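Local coordinates for protection of telomeres protein poz1 (Schizosaccharomyces pombe, PDB 5WE0) that binds telomeric DNA and acts as a negative regulator of telomerase and of telomere length in fission yeast, at residues 5-10 with 45-50; 49-54 with 107-112; 17-22 with 53-58; 60-65 with 222-227. All coordinates share one frame; numbering follows the deposited sequence.

Contact 1: 5-10 with 45-50; sequences IRSQSV and KSMCHE. With ZN (zinc ion), chain M.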
# COMPACT_ATOMS: atom_id res chain seq x y z
N ILE A 5 6.71 -24.55 -11.53
CA ILE A 5 5.64 -24.51 -12.52
C ILE A 5 4.28 -24.46 -11.84
O ILE A 5 3.38 -23.73 -12.26
CB ILE A 5 5.76 -25.70 -13.49
CG1 ILE A 5 6.99 -25.53 -14.38
CG2 ILE A 5 4.55 -25.80 -14.40
CD1 ILE A 5 7.52 -26.84 -14.92
N ARG A 6 4.11 -25.22 -10.74
CA ARG A 6 2.86 -25.16 -10.00
C ARG A 6 2.63 -23.77 -9.39
O ARG A 6 1.53 -23.22 -9.48
CB ARG A 6 2.83 -26.23 -8.91
CG ARG A 6 2.72 -27.65 -9.48
CD ARG A 6 2.47 -28.69 -8.43
NE ARG A 6 3.56 -28.75 -7.47
CZ ARG A 6 4.52 -29.66 -7.50
NH1 ARG A 6 4.54 -30.59 -8.44
NH2 ARG A 6 5.47 -29.65 -6.57
N SER A 7 3.68 -23.18 -8.81
CA SER A 7 3.56 -21.85 -8.21
C SER A 7 3.18 -20.80 -9.25
O SER A 7 2.31 -19.95 -9.01
CB SER A 7 4.86 -21.49 -7.50
OG SER A 7 5.09 -22.38 -6.41
N GLN A 8 3.82 -20.84 -10.42
CA GLN A 8 3.47 -19.89 -11.48
C GLN A 8 2.03 -20.05 -11.90
O GLN A 8 1.33 -19.06 -12.15
CB GLN A 8 4.40 -20.04 -12.68
CG GLN A 8 5.29 -18.82 -12.87
CD GLN A 8 4.49 -17.56 -13.21
OE1 GLN A 8 3.39 -17.61 -13.78
NE2 GLN A 8 5.02 -16.41 -12.81
N SER A 9 1.55 -21.29 -11.96
CA SER A 9 0.15 -21.50 -12.29
C SER A 9 -0.76 -20.96 -11.18
O SER A 9 -1.81 -20.37 -11.47
CB SER A 9 -0.10 -22.99 -12.56
OG SER A 9 -1.42 -23.16 -13.04
N VAL A 10 -0.39 -21.14 -9.91
CA VAL A 10 -1.17 -20.52 -8.83
C VAL A 10 -1.22 -19.00 -9.00
O VAL A 10 -2.26 -18.37 -8.81
CB VAL A 10 -0.62 -20.93 -7.45
CG1 VAL A 10 -1.36 -20.17 -6.35
CG2 VAL A 10 -0.70 -22.45 -7.24
N LYS A 45 8.80 -23.37 -1.31
CA LYS A 45 10.23 -23.12 -1.21
C LYS A 45 10.83 -22.49 -2.46
O LYS A 45 11.86 -21.81 -2.39
CB LYS A 45 10.97 -24.42 -0.89
CG LYS A 45 10.82 -24.91 0.55
CD LYS A 45 9.61 -25.82 0.70
CE LYS A 45 9.65 -26.59 2.01
NZ LYS A 45 8.52 -27.56 2.09
N SER A 46 10.21 -22.68 -3.63
CA SER A 46 10.81 -22.10 -4.82
C SER A 46 10.40 -20.65 -5.06
O SER A 46 10.95 -20.00 -5.95
CB SER A 46 10.49 -22.94 -6.06
OG SER A 46 9.12 -22.88 -6.38
N MET A 47 9.48 -20.10 -4.27
CA MET A 47 9.07 -18.71 -4.43
C MET A 47 9.73 -17.77 -3.42
O MET A 47 9.47 -16.57 -3.46
CB MET A 47 7.54 -18.59 -4.33
CG MET A 47 6.80 -19.40 -5.38
SD MET A 47 7.30 -18.94 -7.05
CE MET A 47 6.32 -17.47 -7.35
N CYS A 48 10.58 -18.30 -2.53
CA CYS A 48 11.10 -17.49 -1.43
C CYS A 48 11.87 -16.27 -1.92
O CYS A 48 11.80 -15.21 -1.30
CB CYS A 48 11.97 -18.36 -0.52
SG CYS A 48 10.98 -19.48 0.49
N HIS A 49 12.57 -16.38 -3.05
CA HIS A 49 13.35 -15.27 -3.58
C HIS A 49 12.88 -14.85 -4.96
O HIS A 49 13.60 -14.15 -5.68
CB HIS A 49 14.84 -15.62 -3.60
CG HIS A 49 15.37 -15.90 -2.23
ND1 HIS A 49 15.60 -14.90 -1.31
CD2 HIS A 49 15.58 -17.07 -1.58
CE1 HIS A 49 16.01 -15.44 -0.18
NE2 HIS A 49 16.00 -16.75 -0.31
N GLU A 50 11.66 -15.23 -5.33
CA GLU A 50 11.09 -14.74 -6.57
C GLU A 50 10.53 -13.35 -6.34
O GLU A 50 10.17 -12.97 -5.22
CB GLU A 50 10.00 -15.68 -7.06
CG GLU A 50 10.53 -17.02 -7.57
CD GLU A 50 11.41 -16.86 -8.80
OE1 GLU A 50 10.98 -16.18 -9.77
OE2 GLU A 50 12.52 -17.45 -8.81
ZN ZN M . 15.78 -17.94 1.39
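Ser7 OG is the polar atom about which the approach of helix 2-18 to the loop 45-50 is arranged: it is hydrogen-bonded to Ser44 OG, just before segment 45-50 in the same loop, and to the carbonyl oxygen of Glu3, one turn back in its own helix. With OG lying beside the backbone N (chi1 -64°), the hydroxyl can reach back to this carbonyl and still face the loop. Ser46 OG, at 4.1 Å from Ser7 OG, stands too far off for a bond, and its own link, a weak one, is to Ser44 OG. Direct contact therefore falls to Met47, which approaches the serine side-on. Its CG lies 3.6 Å from Ser7 CB, and SD is equally close to the same carbon, so two successive atoms of the thioether chain rest against one methylene group. Bends at chi2 (-57°) and chi3 fold the methionine back so that it lies along the helix surface, where it also touches Lys4 and Leu11. Lys4 NZ in turn donates to Ser46 O, tying the loop backbone to the same helix. From Met47 the chain makes a type I beta turn, closed by Glu50 N to Met47 O (3.2 Å). The turn carries His49, whose NE2 binds the zinc ion at 2.1 Å, the other three ligands coming from the chain of another protein. A small serine under a bent methionine thus seats a beta turn on a helix, and the arrangement is that of a loop presenting one ligand of an intermolecular zinc site.

Contact 2: 49-54 with 107-112; sequences HEKMPI and ELERQN. With ZN (zinc ion), chain M.
Lys51 and Glu109 extend toward one another head-on from their two backbones and meet in a partly exposed salt bridge between the loop leading into helix 54-64 and helix 93-115 of this all-helical fold. NZ of Lys51 lies 2.6 Å from Glu109 OE1 and uses the syn lone pair of that oxygen, on the side of OE2. The lysine leaves its backbone with CG anti to N (chi1 -176°), then bends at its last two torsions, which turns the ammonium group toward the acid; it also makes a weak bond to Met52 O. Ile54 and Glu109, by contrast, lie alongside each other, running in opposite senses: Ile54 CD1 packs 3.9 Å from Glu109 CB, while Ile54 CB lies 3.7 Å from Glu109 OE2. The second oxygen is busy as well. It accepts from a water that in turn accepts from Ile54 N, the amide directly after the N-cap residue Pro53, and it is hydrogen-bonded to Tyr233 OH. Shortening Glu109 to an alanine would probably leave the Lys51 ammonium without its counter-charge and this water without its anchor on helix 93-115. On another side of the same helix, Arg110 grips Glu107 side-on, its NE 2.8 Å from OE1 and its NH2 2.7 Å from OE2. Gln111 NE2 joins NH2 at Glu107 OE2, 2.9 Å away and on the same face of the carboxylate plane.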
# COMPACT_ATOMS: atom_id res chain seq x y z
N HIS A 49 12.57 -16.38 -3.05
CA HIS A 49 13.35 -15.27 -3.58
C HIS A 49 12.88 -14.85 -4.96
O HIS A 49 13.60 -14.15 -5.68
CB HIS A 49 14.84 -15.62 -3.60
CG HIS A 49 15.37 -15.90 -2.23
ND1 HIS A 49 15.60 -14.90 -1.31
CD2 HIS A 49 15.58 -17.07 -1.58
CE1 HIS A 49 16.01 -15.44 -0.18
NE2 HIS A 49 16.00 -16.75 -0.31
N GLU A 50 11.66 -15.23 -5.33
CA GLU A 50 11.09 -14.74 -6.57
C GLU A 50 10.53 -13.35 -6.34
O GLU A 50 10.17 -12.97 -5.22
CB GLU A 50 10.00 -15.68 -7.06
CG GLU A 50 10.53 -17.02 -7.57
CD GLU A 50 11.41 -16.86 -8.80
OE1 GLU A 50 10.98 -16.18 -9.77
OE2 GLU A 50 12.52 -17.45 -8.81
N LYS A 51 10.46 -12.58 -7.41
CA LYS A 51 9.90 -11.24 -7.34
C LYS A 51 8.38 -11.32 -7.26
O LYS A 51 7.74 -12.11 -7.97
CB LYS A 51 10.34 -10.42 -8.57
CG LYS A 51 9.90 -8.96 -8.56
CD LYS A 51 10.17 -8.25 -9.89
CE LYS A 51 8.86 -7.85 -10.60
NZ LYS A 51 8.17 -6.67 -9.96
N MET A 52 7.81 -10.50 -6.39
CA MET A 52 6.37 -10.40 -6.30
C MET A 52 5.83 -9.70 -7.54
O MET A 52 6.27 -8.57 -7.84
CB MET A 52 5.99 -9.62 -5.03
CG MET A 52 4.52 -9.38 -4.83
SD MET A 52 3.60 -10.87 -4.35
CE MET A 52 4.43 -11.34 -2.83
N PRO A 53 4.93 -10.31 -8.31
CA PRO A 53 4.33 -9.61 -9.46
C PRO A 53 3.59 -8.35 -8.99
O PRO A 53 3.01 -8.32 -7.91
CB PRO A 53 3.36 -10.64 -10.05
CG PRO A 53 3.79 -11.96 -9.51
CD PRO A 53 4.42 -11.69 -8.17
N ILE A 54 3.61 -7.32 -9.83
CA ILE A 54 3.07 -6.04 -9.38
C ILE A 54 1.57 -6.12 -9.13
O ILE A 54 1.04 -5.42 -8.25
CB ILE A 54 3.45 -4.95 -10.39
CG1 ILE A 54 3.59 -3.61 -9.68
CG2 ILE A 54 2.42 -4.83 -11.50
CD1 ILE A 54 4.72 -3.67 -8.61
N GLU A 107 5.50 1.88 -7.10
CA GLU A 107 5.93 3.15 -7.68
C GLU A 107 7.24 2.96 -8.45
O GLU A 107 7.44 3.57 -9.51
CB GLU A 107 6.09 4.21 -6.58
CG GLU A 107 6.74 5.54 -7.02
CD GLU A 107 5.97 6.29 -8.11
OE1 GLU A 107 4.83 5.89 -8.46
OE2 GLU A 107 6.49 7.31 -8.61
N LEU A 108 8.12 2.12 -7.91
CA LEU A 108 9.40 1.85 -8.55
C LEU A 108 9.15 1.26 -9.93
O LEU A 108 9.74 1.69 -10.93
CB LEU A 108 10.23 0.89 -7.71
CG LEU A 108 11.24 1.53 -6.75
CD1 LEU A 108 12.12 0.47 -6.11
CD2 LEU A 108 12.09 2.56 -7.48
N GLU A 109 8.27 0.26 -9.99
CA GLU A 109 7.91 -0.40 -11.24
C GLU A 109 7.18 0.55 -12.20
O GLU A 109 7.40 0.49 -13.42
CB GLU A 109 7.05 -1.62 -10.95
CG GLU A 109 6.73 -2.48 -12.17
CD GLU A 109 7.00 -3.95 -11.93
OE1 GLU A 109 7.78 -4.28 -11.00
OE2 GLU A 109 6.40 -4.79 -12.65
N ARG A 110 6.27 1.38 -11.69
CA ARG A 110 5.63 2.36 -12.56
C ARG A 110 6.67 3.29 -13.18
O ARG A 110 6.62 3.58 -14.38
CB ARG A 110 4.61 3.19 -11.79
CG ARG A 110 3.81 4.12 -12.64
CD ARG A 110 3.22 5.23 -11.80
NE ARG A 110 4.29 6.03 -11.21
CZ ARG A 110 5.01 6.93 -11.87
NH1 ARG A 110 4.78 7.17 -13.16
NH2 ARG A 110 5.98 7.60 -11.25
N GLN A 111 7.63 3.76 -12.38
CA GLN A 111 8.66 4.65 -12.89
C GLN A 111 9.46 3.99 -14.02
O GLN A 111 9.75 4.64 -15.03
CB GLN A 111 9.58 5.12 -11.78
CG GLN A 111 8.96 6.21 -10.94
CD GLN A 111 9.92 6.75 -9.89
OE1 GLN A 111 11.14 6.61 -10.02
NE2 GLN A 111 9.38 7.34 -8.84
N ASN A 112 9.87 2.73 -13.84
CA ASN A 112 10.58 2.05 -14.93
C ASN A 112 9.74 1.94 -16.18
O ASN A 112 10.24 2.16 -17.29
CB ASN A 112 11.05 0.66 -14.51
CG ASN A 112 12.38 0.68 -13.84
OD1 ASN A 112 12.70 1.60 -13.07
ND2 ASN A 112 13.23 -0.29 -14.18
ZN ZN M . 15.78 -17.94 1.39
O HOH W 1 4.98 -7.43 -12.12

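Contact 3: 17-22 with 53-58; sequences FFIKEN and PIFMDI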
# COMPACT_ATOMS: atom_id res chain seq x y z
N PHE A 17 -8.47 -13.60 -10.15
CA PHE A 17 -9.27 -13.13 -9.03
C PHE A 17 -8.88 -11.70 -8.63
O PHE A 17 -9.74 -10.94 -8.15
CB PHE A 17 -9.12 -14.05 -7.81
CG PHE A 17 -9.88 -15.35 -7.92
CD1 PHE A 17 -9.31 -16.45 -8.54
CD2 PHE A 17 -11.18 -15.46 -7.45
CE1 PHE A 17 -10.01 -17.66 -8.66
CE2 PHE A 17 -11.89 -16.65 -7.57
CZ PHE A 17 -11.30 -17.75 -8.18
N PHE A 18 -7.62 -11.33 -8.82
CA PHE A 18 -7.14 -10.08 -8.22
C PHE A 18 -7.28 -8.87 -9.13
O PHE A 18 -7.62 -7.78 -8.65
CB PHE A 18 -5.67 -10.23 -7.80
CG PHE A 18 -5.49 -10.89 -6.46
CD1 PHE A 18 -6.61 -11.29 -5.72
CD2 PHE A 18 -4.22 -11.09 -5.93
CE1 PHE A 18 -6.46 -11.90 -4.47
CE2 PHE A 18 -4.06 -11.69 -4.67
CZ PHE A 18 -5.18 -12.09 -3.94
N ILE A 19 -7.04 -9.02 -10.42
CA ILE A 19 -6.99 -7.87 -11.32
C ILE A 19 -8.41 -7.38 -11.58
O ILE A 19 -9.29 -8.14 -12.01
CB ILE A 19 -6.25 -8.23 -12.62
CG1 ILE A 19 -4.79 -8.54 -12.29
CG2 ILE A 19 -6.33 -7.08 -13.60
CD1 ILE A 19 -3.90 -8.76 -13.47
N LYS A 20 -8.65 -6.11 -11.29
CA LYS A 20 -9.95 -5.48 -11.41
C LYS A 20 -9.85 -4.21 -12.24
O LYS A 20 -8.80 -3.56 -12.30
CB LYS A 20 -10.51 -5.13 -10.03
CG LYS A 20 -10.76 -6.31 -9.10
CD LYS A 20 -11.95 -7.14 -9.58
CE LYS A 20 -12.33 -8.20 -8.53
NZ LYS A 20 -13.48 -9.06 -8.95
N GLU A 21 -10.96 -3.88 -12.91
CA GLU A 21 -11.10 -2.55 -13.51
C GLU A 21 -11.06 -1.48 -12.43
O GLU A 21 -10.36 -0.46 -12.56
CB GLU A 21 -12.42 -2.47 -14.29
CG GLU A 21 -12.72 -1.06 -14.80
CD GLU A 21 -13.97 -0.98 -15.67
OE1 GLU A 21 -14.93 -1.73 -15.40
OE2 GLU A 21 -13.98 -0.15 -16.60
N ASN A 22 -11.83 -1.67 -11.36
CA ASN A 22 -11.74 -0.84 -10.18
C ASN A 22 -10.89 -1.55 -9.14
O ASN A 22 -9.88 -2.17 -9.49
CB ASN A 22 -13.14 -0.49 -9.65
CG ASN A 22 -14.01 0.15 -10.71
OD1 ASN A 22 -13.67 1.21 -11.26
ND2 ASN A 22 -15.12 -0.50 -11.04
N PRO A 53 4.93 -10.31 -8.31
CA PRO A 53 4.33 -9.61 -9.46
C PRO A 53 3.59 -8.35 -8.99
O PRO A 53 3.01 -8.32 -7.91
CB PRO A 53 3.36 -10.64 -10.05
CG PRO A 53 3.79 -11.96 -9.51
CD PRO A 53 4.42 -11.69 -8.17
N ILE A 54 3.61 -7.32 -9.83
CA ILE A 54 3.07 -6.04 -9.38
C ILE A 54 1.57 -6.12 -9.13
O ILE A 54 1.04 -5.42 -8.25
CB ILE A 54 3.45 -4.95 -10.39
CG1 ILE A 54 3.59 -3.61 -9.68
CG2 ILE A 54 2.42 -4.83 -11.50
CD1 ILE A 54 4.72 -3.67 -8.61
N PHE A 55 0.85 -7.00 -9.85
CA PHE A 55 -0.60 -7.10 -9.63
C PHE A 55 -0.90 -7.57 -8.20
O PHE A 55 -1.93 -7.21 -7.63
CB PHE A 55 -1.26 -8.03 -10.67
CG PHE A 55 -1.12 -9.51 -10.36
CD1 PHE A 55 -2.07 -10.16 -9.55
CD2 PHE A 55 -0.07 -10.25 -10.88
CE1 PHE A 55 -1.94 -11.54 -9.26
CE2 PHE A 55 0.07 -11.63 -10.59
CZ PHE A 55 -0.86 -12.26 -9.76
N MET A 56 0.02 -8.34 -7.60
CA MET A 56 -0.18 -8.80 -6.23
C MET A 56 -0.02 -7.66 -5.22
O MET A 56 -0.83 -7.54 -4.29
CB MET A 56 0.79 -9.93 -5.89
CG MET A 56 0.60 -11.20 -6.74
SD MET A 56 -0.61 -12.29 -5.95
CE MET A 56 0.36 -13.01 -4.62
N ASP A 57 1.03 -6.84 -5.36
CA ASP A 57 1.18 -5.67 -4.49
C ASP A 57 -0.01 -4.72 -4.60
O ASP A 57 -0.46 -4.17 -3.59
CB ASP A 57 2.48 -4.92 -4.81
CG ASP A 57 3.71 -5.61 -4.24
OD1 ASP A 57 3.57 -6.38 -3.27
OD2 ASP A 57 4.82 -5.35 -4.73
N ILE A 58 -0.52 -4.51 -5.82
CA ILE A 58 -1.65 -3.61 -6.03
C ILE A 58 -2.88 -4.14 -5.32
O ILE A 58 -3.61 -3.38 -4.68
CB ILE A 58 -1.91 -3.41 -7.54
CG1 ILE A 58 -0.82 -2.53 -8.16
CG2 ILE A 58 -3.28 -2.80 -7.79
CD1 ILE A 58 -0.88 -2.47 -9.67
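Met56 SD meets the Phe18 ring at its edge, not over its face, which sets this Met-aromatic contact apart from one in which sulfur sits above the ring. The sulfur is 4.8 Å from the ring centroid and 75° off the ring normal, with CE2 of Phe18 its nearest neighbour at 3.7 Å. The turn at chi2 of Met56 (-88°) carries the sulfur there, while its CG lies over one face of the Phe55 ring, 3.5 Å above the plane and toward the rim. Phe55 in turn runs at about a right angle to Phe18. The edge of its ring, at CD1, receives Phe18 CB 4.0 Å away, so the methylene of one phenylalanine abuts the rim of the other. Phe55 brings its ring there by holding CG between the backbone N and the carbonyl carbon (chi1 81°), a setting disfavoured in the body of a helix but tolerable here in the first turn after Pro53. Phe55 CB, set by the backbone, faces Ile19, whose CD1 lies 3.9 Å from it. The three contacts are apolar. Because Ile19 is the first residue to leave helical geometry after helix 2-18, they lie where one helix ends and another begins. Phe18 further makes an edge-to-face pair with Tyr24 and meets an aromatic ring of another protein's chain. Round about, helix 2-18 brings Leu11 and Leu14 against Met56, and helix 31-43 supplies Val34 beside Phe18 and Leu38 beside Met56, which places the start of helix 54-64 against both helices.

Contact 4: 60-65 with 222-227; sequences FIEYCF and CTKLQL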
# COMPACT_ATOMS: atom_id res chain seq x y z
N PHE A 60 -2.92 -6.15 -2.76
CA PHE A 60 -2.69 -6.00 -1.33
C PHE A 60 -3.04 -4.59 -0.88
O PHE A 60 -3.75 -4.40 0.11
CB PHE A 60 -1.24 -6.30 -0.95
CG PHE A 60 -0.97 -5.98 0.49
CD1 PHE A 60 -1.41 -6.83 1.49
CD2 PHE A 60 -0.38 -4.77 0.84
CE1 PHE A 60 -1.20 -6.50 2.82
CE2 PHE A 60 -0.19 -4.44 2.17
CZ PHE A 60 -0.60 -5.30 3.15
N ILE A 61 -2.56 -3.58 -1.61
CA ILE A 61 -2.83 -2.19 -1.24
C ILE A 61 -4.32 -1.90 -1.29
O ILE A 61 -4.87 -1.25 -0.39
CB ILE A 61 -2.04 -1.24 -2.17
CG1 ILE A 61 -0.54 -1.38 -1.91
CG2 ILE A 61 -2.53 0.20 -2.01
CD1 ILE A 61 -0.14 -1.11 -0.44
N GLU A 62 -5.01 -2.36 -2.35
CA GLU A 62 -6.45 -2.16 -2.43
C GLU A 62 -7.17 -2.85 -1.26
O GLU A 62 -8.14 -2.31 -0.72
CB GLU A 62 -6.96 -2.70 -3.77
CG GLU A 62 -6.41 -1.92 -4.98
CD GLU A 62 -6.83 -2.53 -6.30
OE1 GLU A 62 -7.00 -3.78 -6.35
OE2 GLU A 62 -7.00 -1.76 -7.29
N TYR A 63 -6.73 -4.05 -0.88
CA TYR A 63 -7.38 -4.78 0.20
C TYR A 63 -7.05 -4.16 1.55
O TYR A 63 -7.95 -3.81 2.33
CB TYR A 63 -6.94 -6.25 0.15
CG TYR A 63 -7.60 -7.18 1.18
CD1 TYR A 63 -8.98 -7.19 1.37
CD2 TYR A 63 -6.84 -8.07 1.94
CE1 TYR A 63 -9.58 -8.04 2.30
CE2 TYR A 63 -7.43 -8.92 2.86
CZ TYR A 63 -8.79 -8.90 3.03
OH TYR A 63 -9.38 -9.74 3.94
N CYS A 64 -5.76 -3.91 1.80
CA CYS A 64 -5.29 -3.35 3.06
C CYS A 64 -5.99 -2.04 3.42
O CYS A 64 -6.39 -1.82 4.57
CB CYS A 64 -3.79 -3.14 2.98
SG CYS A 64 -3.07 -2.43 4.44
N PHE A 65 -6.10 -1.12 2.46
CA PHE A 65 -6.71 0.18 2.73
C PHE A 65 -8.16 0.23 2.29
O PHE A 65 -8.77 1.31 2.33
CB PHE A 65 -5.89 1.30 2.07
CG PHE A 65 -4.52 1.44 2.66
CD1 PHE A 65 -4.36 2.01 3.91
CD2 PHE A 65 -3.41 0.94 2.01
CE1 PHE A 65 -3.11 2.10 4.49
CE2 PHE A 65 -2.16 1.04 2.57
CZ PHE A 65 -2.01 1.61 3.82
N CYS A 222 -4.35 5.49 -11.64
CA CYS A 222 -3.38 6.13 -12.52
C CYS A 222 -2.27 5.16 -12.90
O CYS A 222 -1.94 5.00 -14.08
CB CYS A 222 -2.79 7.35 -11.81
SG CYS A 222 -1.66 8.37 -12.83
N THR A 223 -1.73 4.46 -11.90
CA THR A 223 -0.67 3.49 -12.14
C THR A 223 -1.14 2.36 -13.05
O THR A 223 -0.44 2.00 -14.00
CB THR A 223 -0.18 2.92 -10.81
OG1 THR A 223 0.36 3.97 -10.00
CG2 THR A 223 0.91 1.89 -11.02
N LYS A 224 -2.33 1.81 -12.78
CA LYS A 224 -2.90 0.74 -13.62
C LYS A 224 -3.02 1.19 -15.06
O LYS A 224 -2.68 0.44 -15.98
CB LYS A 224 -4.29 0.34 -13.12
CG LYS A 224 -4.37 -0.57 -11.90
CD LYS A 224 -5.84 -1.00 -11.72
CE LYS A 224 -6.08 -1.65 -10.38
NZ LYS A 224 -7.50 -1.62 -9.97
N LEU A 225 -3.54 2.39 -15.28
CA LEU A 225 -3.71 2.91 -16.64
C LEU A 225 -2.36 3.03 -17.35
O LEU A 225 -2.20 2.50 -18.45
CB LEU A 225 -4.44 4.25 -16.60
CG LEU A 225 -4.75 4.89 -17.95
CD1 LEU A 225 -5.74 4.00 -18.64
CD2 LEU A 225 -5.33 6.28 -17.82
N GLN A 226 -1.36 3.67 -16.72
CA GLN A 226 -0.05 3.83 -17.36
C GLN A 226 0.58 2.50 -17.72
O GLN A 226 1.22 2.36 -18.78
CB GLN A 226 0.95 4.57 -16.46
CG GLN A 226 0.49 5.87 -15.93
CD GLN A 226 1.47 6.53 -14.93
OE1 GLN A 226 2.68 6.26 -14.91
NE2 GLN A 226 0.93 7.35 -14.08
N LEU A 227 0.51 1.54 -16.81
CA LEU A 227 1.13 0.24 -17.07
C LEU A 227 0.48 -0.45 -18.27
O LEU A 227 1.18 -1.04 -19.09
CB LEU A 227 1.03 -0.63 -15.83
CG LEU A 227 1.87 -0.16 -14.64
CD1 LEU A 227 1.57 -1.02 -13.43
CD2 LEU A 227 3.37 -0.22 -14.94
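Both side chains, Glu62 (chi1 -64°) and Lys224 (chi1 -78°), set CG beside the backbone N and then run extended, so that each reaches straight out from its helix and the two ends meet between them. Their CA atoms are 12.1 Å apart, a span too wide for backbones or short side chains, and this pair is what touches across helices 54-64 and 209-230 here. Lys224 NZ lies 2.7 Å from Glu62 OE2 and takes up its syn lone pair, on the side of the other carboxylate oxygen; CE of Lys224 comes within 3.2 Å of the same OE2. The glutamate is held at both oxygens, since OE2 is also hydrogen-bonded to His23 ND1 and OE1 to Tyr24 N. Lys224 NZ has a second partner in Gln221 OE1, one turn back in its helix, and a weak bond to Lys20 O. A leucine in place of Glu62 would probably leave the lysine charge buried without its counter-charge and the amide of Tyr24 without its acceptor. Because both groups are buried, the ion pair is likely to be strengthened by the low polarity around it, and the cost of burying each charge is probably offset by the polar neighbours that share it.

How the contacts relate
Burial and distance from the chain centre do not run together here. Contact 4 lies deepest, its centre about 8 Å from that of the chain, and contact 1 farthest out, about 23 Å, yet both are buried; contact 2 alone has an exposed participant. Helix 2-18 serves contacts 1 and 3, and helix 54-64 serves contacts 3 and 4, whose centres are about 7 Å apart. Contact 2 shares the zinc-binding loop with contact 1 and Pro53 and Ile54 with contact 3, and Arg110 probably hydrogen-bonds to Gln226 of contact 4. Chemistry varies accordingly: apolar at a helix junction, methionine-on-serine van der Waals contact under the loop, with the hydroxyl bonded outside both segments, and ionic twice, once partly exposed with water and once deep with protein partners.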